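Local coordinates for protein alpha-2,3-sialyltransferase (Campylobacter jejuni, PDB 2P2V) that probably transfers sialic acid from a CMP-activated donor to acceptor sugars in an alpha-2,3 linkage, through the glycosyltransferase domain held in this chain, at residues F99-P102 and F103-S106. Numbering follows the deposited sequence.
Sequences FNLP and FIES. With EDO (1,2-ethanediol), chain G.
The carbonyl O of Leu101 takes two backbone bonds across a tight turn, from Ile104 N at 2.9 Å and from Glu105 N at 3.0 Å. These donors are residues i+3 and i+4. The first bond closes a beta turn, and the backbone angles of Pro102 and Phe103 at its corners fit type I. This turn lies in the loop between strand 90-96 and helix 107-116. The Glu105 side chain turns back to the backbone of Phe99 to Leu101. Its chain bends at chi2 (107°), which brings both oxygens to backbone N-H groups. Glu105 OE2 accepts from Phe99 N at 2.7 Å, on its syn side but tilted out of the carboxylate plane. Glu105 OE1 accepts from Leu101 N at 3.2 Å, likewise syn and tilted, and more weakly from Asn100 N. Apolar side chains gather beside this polar grip. Leu101 CB sits over one face of the Phe103 ring, 4.3 Å from its centroid, a CH-pi contact. Leu101 CD1 lies 3.9 Å from both Phe103 CZ and Ile104 CD1. Ile104 CD1 also meets CD1 of Phe99. The Phe99 side chain, its ring edge-to-face with Tyr153, is about 8 Å from the bound CMP-sialic acid analogue. Phe103 and Pro102 pack on a second subunit, against its Gly269 and Phe272. Ser106 N-caps helix 107-116, OG to Phe109 N, and its own N donates to a 1,2-ethanediol probably from the crystallisation liquor. Two good N-H bonds and one weak one would probably stabilise the negative charge of the buried carboxylate; held at both oxygens, it has limited rotation and ties the two ends of the turn together.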
loop_
_atom_site.group_PDB
_atom_site.type_symbol
_atom_site.label_atom_id
_atom_site.label_comp_id
_atom_site.label_asym_id
_atom_site.label_seq_id
_atom_site.Cartn_x
_atom_site.Cartn_y
_atom_site.Cartn_z
ATOM N N PHE A 99 16.161 7.865 -7.869
ATOM C CA PHE A 99 16.882 7.075 -6.882
ATOM C C PHE A 99 15.974 6.559 -5.774
ATOM O O PHE A 99 16.437 5.775 -4.972
ATOM C CB PHE A 99 18.029 7.913 -6.251
ATOM C CG PHE A 99 19.074 8.340 -7.250
ATOM C CD1 PHE A 99 19.055 9.632 -7.777
ATOM C CD2 PHE A 99 20.007 7.408 -7.755
ATOM C CE1 PHE A 99 19.967 10.042 -8.748
ATOM C CE2 PHE A 99 20.958 7.810 -8.714
ATOM C CZ PHE A 99 20.923 9.151 -9.218
ATOM N N ASN A 100 14.724 7.080 -5.644
ATOM C CA ASN A 100 13.820 6.792 -4.548
ATOM C C ASN A 100 14.469 7.192 -3.192
ATOM O O ASN A 100 14.679 6.378 -2.271
ATOM C CB ASN A 100 13.406 5.296 -4.516
ATOM C CG ASN A 100 12.263 5.000 -3.583
ATOM O OD1 ASN A 100 11.539 5.896 -3.158
ATOM N ND2 ASN A 100 12.067 3.668 -3.251
ATOM N N LEU A 101 14.822 8.488 -3.096
ATOM C CA LEU A 101 15.300 9.071 -1.876
ATOM C C LEU A 101 14.479 10.351 -1.698
ATOM O O LEU A 101 14.317 11.100 -2.648
ATOM C CB LEU A 101 16.776 9.458 -2.019
ATOM C CG LEU A 101 17.726 8.243 -2.045
ATOM C CD1 LEU A 101 19.112 8.623 -2.378
ATOM C CD2 LEU A 101 17.663 7.679 -0.664
ATOM N N PRO A 102 13.896 10.525 -0.525
ATOM C CA PRO A 102 12.856 11.569 -0.349
ATOM C C PRO A 102 13.367 13.011 -0.314
ATOM O O PRO A 102 12.543 13.953 -0.337
ATOM C CB PRO A 102 12.237 11.229 0.980
ATOM C CG PRO A 102 13.386 10.519 1.768
ATOM C CD PRO A 102 14.047 9.686 0.683
ATOM N N PHE A 103 14.679 13.173 -0.234
ATOM C CA PHE A 103 15.309 14.482 -0.393
ATOM C C PHE A 103 15.695 14.772 -1.836
ATOM O O PHE A 103 16.272 15.841 -2.144
ATOM C CB PHE A 103 16.484 14.656 0.603
ATOM C CG PHE A 103 17.589 13.635 0.419
ATOM C CD1 PHE A 103 17.513 12.409 1.083
ATOM C CD2 PHE A 103 18.651 13.880 -0.453
ATOM C CE1 PHE A 103 18.533 11.422 0.913
ATOM C CE2 PHE A 103 19.677 12.884 -0.676
ATOM C CZ PHE A 103 19.604 11.642 0.016
ATOM N N ILE A 104 15.427 13.821 -2.740
ATOM C CA ILE A 104 15.667 14.035 -4.150
ATOM C C ILE A 104 14.363 14.074 -4.921
ATOM O O ILE A 104 14.139 14.951 -5.766
ATOM C CB ILE A 104 16.624 12.952 -4.767
ATOM C CG1 ILE A 104 17.903 12.806 -3.935
ATOM C CG2 ILE A 104 16.905 13.265 -6.249
ATOM C CD1 ILE A 104 18.965 11.842 -4.527
ATOM N N GLU A 105 13.486 13.115 -4.667
ATOM C CA GLU A 105 12.180 13.014 -5.295
ATOM C C GLU A 105 11.139 13.057 -4.194
ATOM O O GLU A 105 11.184 12.290 -3.243
ATOM C CB GLU A 105 12.018 11.716 -6.104
ATOM C CG GLU A 105 13.074 11.521 -7.244
ATOM C CD GLU A 105 14.110 10.434 -6.867
ATOM O OE1 GLU A 105 13.808 9.660 -5.943
ATOM O OE2 GLU A 105 15.213 10.380 -7.459
ATOM N N SER A 106 10.189 13.971 -4.303
ATOM C CA SER A 106 9.214 14.087 -3.234
ATOM C C SER A 106 8.287 12.869 -3.189
ATOM O O SER A 106 8.085 12.207 -4.207
ATOM C CB SER A 106 8.355 15.334 -3.441
ATOM O OG SER A 106 7.354 15.114 -4.421
HETATM C C1 EDO G . 10.567 15.797 -7.606
HETATM O O1 EDO G . 10.421 16.024 -6.196
HETATM C C2 EDO G . 11.764 16.619 -8.030
HETATM O O2 EDO G . 11.262 17.852 -8.504
#